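Local coordinates for D-alanyl transferase DltD (Enterococcus faecalis, PDB 6O93), which probably acts in the D-alanylation of lipoteichoic acid at the cell surface, as a membrane-anchored transferase of the SGNH-hydrolase clan, at residues 26-31 with 127-132; 79-84 with 116-121; 145-150 with 273-278. All blocks are in the same frame, centred on the assembly; numbering follows the deposited sequence.

Contact 1 of 3, residues 26-31 with 127-132; sequences KGNVIK and TYQWLA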
# COMPACT_ATOMS: atom_id res chain seq x y z
N LYS A 26 5.34 -4.58 10.41
CA LYS A 26 6.21 -5.75 10.42
C LYS A 26 5.76 -6.83 11.41
O LYS A 26 6.27 -7.95 11.34
CB LYS A 26 7.64 -5.35 10.77
CG LYS A 26 8.27 -4.35 9.82
CD LYS A 26 9.68 -3.99 10.26
CE LYS A 26 10.10 -2.63 9.74
NZ LYS A 26 11.56 -2.40 9.87
N GLY A 27 4.84 -6.51 12.32
CA GLY A 27 4.38 -7.46 13.31
C GLY A 27 3.15 -8.21 12.86
O GLY A 27 2.72 -8.14 11.71
N ASN A 28 2.57 -8.95 13.80
CA ASN A 28 1.36 -9.73 13.55
C ASN A 28 0.24 -9.45 14.53
O ASN A 28 -0.91 -9.33 14.12
CB ASN A 28 1.69 -11.24 13.57
CG ASN A 28 2.19 -11.75 12.24
OD1 ASN A 28 2.00 -11.11 11.20
ND2 ASN A 28 2.83 -12.91 12.25
N VAL A 29 0.55 -9.35 15.83
CA VAL A 29 -0.50 -9.31 16.86
C VAL A 29 -1.52 -8.22 16.56
O VAL A 29 -2.72 -8.48 16.43
CB VAL A 29 0.13 -9.12 18.25
CG1 VAL A 29 -0.96 -8.95 19.30
CG2 VAL A 29 1.02 -10.29 18.60
N ILE A 30 -1.05 -6.98 16.44
CA ILE A 30 -1.98 -5.85 16.39
C ILE A 30 -2.72 -5.80 15.06
O ILE A 30 -3.95 -5.72 15.02
CB ILE A 30 -1.23 -4.53 16.67
CG1 ILE A 30 -0.79 -4.49 18.14
CG2 ILE A 30 -2.12 -3.34 16.35
CD1 ILE A 30 0.16 -3.36 18.47
N LYS A 31 -1.98 -5.84 13.94
CA LYS A 31 -2.63 -5.69 12.65
C LYS A 31 -3.56 -6.86 12.35
O LYS A 31 -4.65 -6.67 11.79
CB LYS A 31 -1.58 -5.52 11.54
CG LYS A 31 -1.03 -6.82 10.97
CD LYS A 31 0.12 -6.54 10.02
CE LYS A 31 0.49 -7.78 9.21
NZ LYS A 31 0.82 -8.94 10.07
N THR A 127 8.35 -13.41 7.28
CA THR A 127 9.05 -14.27 6.33
C THR A 127 9.30 -15.65 6.93
O THR A 127 9.06 -16.68 6.27
CB THR A 127 10.36 -13.62 5.90
OG1 THR A 127 10.09 -12.33 5.34
CG2 THR A 127 11.08 -14.47 4.87
N TYR A 128 9.79 -15.71 8.17
CA TYR A 128 10.01 -16.99 8.83
C TYR A 128 8.69 -17.73 9.06
O TYR A 128 8.62 -18.96 8.89
CB TYR A 128 10.73 -16.78 10.16
CG TYR A 128 12.24 -16.63 10.05
CD1 TYR A 128 12.85 -16.32 8.85
CD2 TYR A 128 13.05 -16.83 11.17
CE1 TYR A 128 14.23 -16.19 8.76
CE2 TYR A 128 14.42 -16.71 11.09
CZ TYR A 128 15.01 -16.39 9.89
OH TYR A 128 16.37 -16.27 9.82
N GLN A 129 7.64 -17.01 9.47
CA GLN A 129 6.34 -17.64 9.64
C GLN A 129 5.86 -18.27 8.35
O GLN A 129 5.33 -19.39 8.35
CB GLN A 129 5.33 -16.60 10.14
CG GLN A 129 3.93 -17.15 10.38
CD GLN A 129 2.90 -16.06 10.54
OE1 GLN A 129 2.94 -15.04 9.84
NE2 GLN A 129 1.97 -16.25 11.47
N TRP A 130 6.03 -17.57 7.23
CA TRP A 130 5.61 -18.09 5.93
C TRP A 130 6.30 -19.42 5.62
O TRP A 130 5.65 -20.38 5.20
CB TRP A 130 5.89 -17.04 4.85
CG TRP A 130 6.02 -17.57 3.45
CD1 TRP A 130 5.09 -18.26 2.74
CD2 TRP A 130 7.15 -17.41 2.58
NE1 TRP A 130 5.57 -18.56 1.48
CE2 TRP A 130 6.84 -18.05 1.36
CE3 TRP A 130 8.40 -16.80 2.72
CZ2 TRP A 130 7.73 -18.09 0.29
CZ3 TRP A 130 9.29 -16.84 1.65
CH2 TRP A 130 8.94 -17.48 0.45
N LEU A 131 7.61 -19.49 5.85
CA LEU A 131 8.35 -20.71 5.53
C LEU A 131 8.06 -21.82 6.53
O LEU A 131 8.03 -23.00 6.16
CB LEU A 131 9.84 -20.43 5.47
CG LEU A 131 10.28 -19.47 4.36
CD1 LEU A 131 11.72 -19.06 4.53
CD2 LEU A 131 10.06 -20.11 2.99
N ALA A 132 7.83 -21.47 7.80
CA ALA A 132 7.59 -22.50 8.82
C ALA A 132 6.28 -23.23 8.56
O ALA A 132 6.19 -24.44 8.81
CB ALA A 132 7.59 -21.86 10.21
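Asn-28 and Gln-129 meet amide to amide, bridging the N-terminus of helix 29-36 and the C-terminal half of helix 124-132, two helices in the outer helical part of this SGNH-hydrolase-like fold. A single polar bond makes the contact: ND2 of Asn-28 donates to OE1 of Gln-129 over 3.2 Å. The two side chains arrive from opposite directions, their amide planes turned 35° apart, and the donor sits above the carbonyl plane of Gln-129, well off a lone pair, with an N-H...O angle of 145°. Such geometry suggests a modest bond. The backbones stand far apart, the CA atoms of Asn-28 and Gln-129 being 10.1 Å from each other, and a long side chain suits the gap: Gln-129 has CG anti to its main-chain nitrogen (chi1 -179°) and stays extended beyond it.

The other polar contacts secure the turn that carries Asn-28. Asn-28 occupies the N-cap position, but its side chain reaches across to the other helix and makes no capping bond; Asp-192 accepts from the backbone N of both Asn-28 and Val-29 instead. Gly-27 O also receives Gln-126 NE2 from helix 124-132. The ammonium of Lys-31 folds back over the same turn, where its NZ donates to Gly-27 O at 2.6 Å, in the carbonyl plane and on a lone pair.

Contact 2 of 3, residues 79-84 with 116-121; sequences QSLTQA and DSFGAH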
# COMPACT_ATOMS: atom_id res chain seq x y z
N GLN A 79 6.36 -1.31 -1.07
CA GLN A 79 5.77 -1.63 -2.35
C GLN A 79 5.15 -3.03 -2.31
O GLN A 79 4.92 -3.59 -1.23
CB GLN A 79 6.83 -1.46 -3.45
CG GLN A 79 7.43 -0.06 -3.49
CD GLN A 79 8.22 0.22 -4.76
OE1 GLN A 79 8.27 -0.60 -5.68
NE2 GLN A 79 8.84 1.40 -4.82
N SER A 80 4.88 -3.60 -3.49
CA SER A 80 4.01 -4.78 -3.56
C SER A 80 4.64 -5.98 -2.87
O SER A 80 3.93 -6.76 -2.22
CB SER A 80 3.70 -5.10 -5.02
OG SER A 80 2.85 -4.12 -5.59
N LEU A 81 5.95 -6.16 -3.01
CA LEU A 81 6.59 -7.34 -2.42
C LEU A 81 6.47 -7.33 -0.91
O LEU A 81 6.11 -8.34 -0.29
CB LEU A 81 8.06 -7.40 -2.85
CG LEU A 81 8.80 -8.70 -2.52
CD1 LEU A 81 8.14 -9.89 -3.21
CD2 LEU A 81 10.25 -8.59 -2.93
N THR A 82 6.76 -6.18 -0.28
CA THR A 82 6.54 -6.03 1.15
C THR A 82 5.09 -6.32 1.52
O THR A 82 4.81 -7.05 2.47
CB THR A 82 6.93 -4.62 1.60
OG1 THR A 82 8.34 -4.43 1.43
CG2 THR A 82 6.56 -4.40 3.06
N GLN A 83 4.15 -5.74 0.76
CA GLN A 83 2.74 -5.88 1.09
C GLN A 83 2.26 -7.31 0.90
O GLN A 83 1.39 -7.77 1.65
CB GLN A 83 1.91 -4.92 0.23
CG GLN A 83 2.21 -3.45 0.48
CD GLN A 83 1.73 -2.97 1.84
OE1 GLN A 83 1.41 -3.77 2.71
NE2 GLN A 83 1.67 -1.65 2.01
N ALA A 84 2.80 -8.02 -0.09
CA ALA A 84 2.41 -9.42 -0.29
C ALA A 84 2.68 -10.25 0.96
O ALA A 84 1.88 -11.12 1.32
CB ALA A 84 3.14 -10.00 -1.50
N ASP A 116 17.23 -0.78 -0.40
CA ASP A 116 17.08 -0.20 0.93
C ASP A 116 15.62 0.00 1.30
O ASP A 116 15.28 0.02 2.49
CB ASP A 116 17.82 1.14 1.00
CG ASP A 116 19.31 1.00 0.77
OD1 ASP A 116 19.83 -0.13 0.94
OD2 ASP A 116 19.96 2.01 0.44
N SER A 117 14.74 0.17 0.31
CA SER A 117 13.32 0.32 0.62
C SER A 117 12.73 -1.01 1.08
O SER A 117 12.00 -1.06 2.08
CB SER A 117 12.57 0.84 -0.60
OG SER A 117 12.89 2.20 -0.84
N PHE A 118 13.04 -2.09 0.37
CA PHE A 118 12.61 -3.41 0.84
C PHE A 118 13.28 -3.76 2.16
O PHE A 118 12.62 -4.26 3.08
CB PHE A 118 12.92 -4.47 -0.21
CG PHE A 118 12.56 -5.86 0.23
CD1 PHE A 118 11.29 -6.36 -0.01
CD2 PHE A 118 13.48 -6.65 0.90
CE1 PHE A 118 10.95 -7.64 0.41
CE2 PHE A 118 13.15 -7.92 1.31
CZ PHE A 118 11.88 -8.42 1.07
N GLY A 119 14.58 -3.50 2.27
CA GLY A 119 15.30 -3.86 3.48
C GLY A 119 14.80 -3.12 4.71
O GLY A 119 14.76 -3.67 5.81
N ALA A 120 14.42 -1.85 4.54
CA ALA A 120 13.94 -1.06 5.67
C ALA A 120 12.64 -1.60 6.24
O ALA A 120 12.35 -1.36 7.41
CB ALA A 120 13.76 0.40 5.26
N HIS A 121 11.86 -2.33 5.44
CA HIS A 121 10.56 -2.84 5.87
C HIS A 121 10.51 -4.36 5.91
O HIS A 121 9.43 -4.93 6.10
CB HIS A 121 9.46 -2.29 4.96
CG HIS A 121 9.45 -0.80 4.88
ND1 HIS A 121 10.05 -0.10 3.85
CD2 HIS A 121 8.96 0.13 5.73
CE1 HIS A 121 9.90 1.19 4.05
NE2 HIS A 121 9.24 1.36 5.19
O HOH W 1 9.87 -5.51 3.14
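Leu-81 and Phe-118 form the tight half of this helix-helix contact. Helices 80-90 and 115-121 run nearly parallel here, their segment axes 22° apart and 10.0 Å distant at closest approach. Helix 80-90 connects strands 69-73 and 98-102 of the parallel sheet along the chain, and its Gln-83 NE2 bonds to Leu-73 O. CD2 of Leu-81 lies 3.5 Å from CE1 of Phe-118, coming to the ring at a slant. The phenyl group gets there because its CG is anti to the main-chain nitrogen (chi1 177°), which swings the ring toward helix 80-90 although the CB bond itself does not aim that way. A long, flat apolar side chain suits this place: Phe-151, from the loop after helix 139-148, stacks on it, and Leu-148 of that helix packs against it too.

Thr-82 borders a looser side, also buried, that holds one water. Its OG1 is 3.8 Å from CD1 of Phe-118, whereas its CG2 turns to the CB of His-121, at a looser 4.1 Å. The water, 2.5 Å from Thr-82 OG1, donates to the carbonyl O of Phe-118 at 3.0 Å and rests over one face of the Phe-118 ring, toward the rim. Threonine suits the border, since one branch is polar and the other apolar.

The imidazole of His-121 leads away from helix 80-90. ND1 donates to Ser-117 O, four residues earlier in the chain, at 2.8 Å (N-H...O angle 155°), and NE2 binds Glu-75, so both ring nitrogens are engaged and the ring's rotation is fixed. With no direct hydrogen bond between the segments, their cohesion rests on apolar contact and one bridging water.

Contact 3 of 3, residues 145-150 with 273-278; sequences AQRLTK and YGDFQA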
# COMPACT_ATOMS: atom_id res chain seq x y z
N ALA A 145 10.31 -16.59 -3.35
CA ALA A 145 11.66 -17.06 -3.06
C ALA A 145 12.67 -16.45 -4.02
O ALA A 145 13.73 -15.97 -3.60
CB ALA A 145 11.70 -18.59 -3.13
N GLN A 146 12.36 -16.46 -5.31
CA GLN A 146 13.28 -15.92 -6.31
C GLN A 146 13.57 -14.44 -6.03
O GLN A 146 14.73 -14.01 -6.06
CB GLN A 146 12.70 -16.10 -7.71
CG GLN A 146 13.56 -15.53 -8.84
CD GLN A 146 13.23 -14.08 -9.17
OE1 GLN A 146 14.08 -13.20 -9.07
NE2 GLN A 146 11.98 -13.84 -9.57
N ARG A 147 12.53 -13.65 -5.77
CA ARG A 147 12.73 -12.22 -5.56
C ARG A 147 13.50 -11.95 -4.28
O ARG A 147 14.40 -11.10 -4.26
CB ARG A 147 11.38 -11.50 -5.52
CG ARG A 147 10.62 -11.52 -6.84
CD ARG A 147 11.22 -10.56 -7.86
NE ARG A 147 11.07 -9.16 -7.45
CZ ARG A 147 12.06 -8.27 -7.36
NH1 ARG A 147 13.31 -8.60 -7.66
NH2 ARG A 147 11.79 -7.03 -6.97
N LEU A 148 13.18 -12.67 -3.19
CA LEU A 148 13.81 -12.39 -1.91
C LEU A 148 15.32 -12.60 -1.97
O LEU A 148 16.08 -11.86 -1.34
CB LEU A 148 13.19 -13.26 -0.82
CG LEU A 148 11.75 -12.94 -0.42
CD1 LEU A 148 11.31 -13.87 0.70
CD2 LEU A 148 11.60 -11.49 0.01
N THR A 149 15.77 -13.60 -2.73
CA THR A 149 17.21 -13.85 -2.85
C THR A 149 17.95 -12.72 -3.54
O THR A 149 19.18 -12.73 -3.55
CB THR A 149 17.48 -15.15 -3.60
OG1 THR A 149 16.97 -15.06 -4.94
CG2 THR A 149 16.85 -16.34 -2.89
N LYS A 150 17.24 -11.76 -4.13
CA LYS A 150 17.88 -10.65 -4.81
C LYS A 150 18.23 -9.49 -3.88
O LYS A 150 18.95 -8.58 -4.31
CB LYS A 150 16.98 -10.13 -5.94
CG LYS A 150 16.64 -11.17 -7.00
CD LYS A 150 17.87 -11.63 -7.76
CE LYS A 150 17.51 -12.54 -8.93
NZ LYS A 150 16.93 -13.84 -8.47
N TYR A 273 5.60 -5.21 -11.47
CA TYR A 273 4.43 -5.89 -12.01
C TYR A 273 4.38 -7.33 -11.53
O TYR A 273 3.30 -7.87 -11.26
CB TYR A 273 4.44 -5.83 -13.54
CG TYR A 273 4.22 -4.43 -14.08
CD1 TYR A 273 2.95 -3.86 -14.05
CD2 TYR A 273 5.27 -3.69 -14.59
CE1 TYR A 273 2.74 -2.58 -14.53
CE2 TYR A 273 5.07 -2.41 -15.08
CZ TYR A 273 3.80 -1.86 -15.04
OH TYR A 273 3.59 -0.59 -15.52
N GLY A 274 5.55 -7.98 -11.42
CA GLY A 274 5.59 -9.30 -10.83
C GLY A 274 5.34 -9.29 -9.34
O GLY A 274 4.61 -10.13 -8.81
N ASP A 275 5.94 -8.33 -8.63
CA ASP A 275 5.71 -8.22 -7.19
C ASP A 275 4.25 -7.89 -6.91
O ASP A 275 3.68 -8.38 -5.92
CB ASP A 275 6.62 -7.15 -6.59
CG ASP A 275 8.09 -7.50 -6.72
OD1 ASP A 275 8.40 -8.63 -7.15
OD2 ASP A 275 8.93 -6.64 -6.39
N PHE A 276 3.64 -7.07 -7.76
CA PHE A 276 2.22 -6.79 -7.64
C PHE A 276 1.39 -8.05 -7.82
O PHE A 276 0.40 -8.27 -7.11
CB PHE A 276 1.82 -5.72 -8.66
CG PHE A 276 0.37 -5.34 -8.61
CD1 PHE A 276 -0.23 -4.97 -7.42
CD2 PHE A 276 -0.39 -5.33 -9.77
CE1 PHE A 276 -1.56 -4.61 -7.38
CE2 PHE A 276 -1.72 -4.97 -9.74
CZ PHE A 276 -2.30 -4.61 -8.54
N GLN A 277 1.79 -8.91 -8.76
CA GLN A 277 1.12 -10.19 -8.94
C GLN A 277 1.18 -11.02 -7.67
O GLN A 277 0.22 -11.72 -7.33
CB GLN A 277 1.74 -10.95 -10.11
CG GLN A 277 1.10 -12.30 -10.40
CD GLN A 277 -0.35 -12.17 -10.82
OE1 GLN A 277 -0.87 -11.07 -10.98
NE2 GLN A 277 -1.02 -13.31 -10.99
N ALA A 278 2.30 -10.95 -6.95
CA ALA A 278 2.42 -11.70 -5.70
C ALA A 278 1.35 -11.26 -4.70
O ALA A 278 0.74 -12.10 -4.03
CB ALA A 278 3.82 -11.53 -5.11
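Bends at chi2 (-74°) and chi3 (-67°) curl the side chain of Arg-147 so that NE and one terminal nitrogen face Asp-275, while chi1 of -63° sets CG of Asp-275 beside its own backbone N and carries the carboxylate toward helix 139-148. The side chains cross at about a right angle, yet their flat ends lie nearly coplanar.

The outcome is a bidentate, side-on salt bridge between the C-terminal part of helix 139-148 and the first half of helix 272-285. NE of Arg-147 donates to OD1 of Asp-275 at 2.7 Å, and NH2 of Arg-147 donates to OD2 of Asp-275 at 2.9 Å. Both bonds are close to straight, and both oxygens use their syn lone pairs and lie in the guanidinium plane, at its edge. Arginine suits this place because a long, flexible chain can curl to turn its NE/NH2 edge to the carboxylate across the 8.2 Å between the CA atoms of Arg-147 and Asp-275.

Asp-275 is buried, and its OD1 has a second donor, Tyr-143 OH, from the same helix as Arg-147; Ser-80 and Leu-81 of helix 80-90 also touch its side chain. Paired bonds hold both groups against rotation, and the arginine's charge together with three donated hydrogen bonds would probably keep the buried carboxylate ionised.

How the contacts relate
Contact 2 is the most buried of the three and the nearest to the centre of the chain; contacts 1 and 3 lie farther out and are only partly buried. Chemistry follows place: apolar packing with a water inside, against a lone amide bond in contact 1 and a full salt bridge in contact 3. Helices 115-121, 124-132 and 139-148 follow one another along the chain and supply one partner to each contact. The contacts also touch one another directly: Lys-26 NZ of contact 1 probably bonds to Ala-120 O of contact 2, Trp-130 packs on Leu-148, and Ser-80 rests on the backbone of Asp-275 and Phe-276.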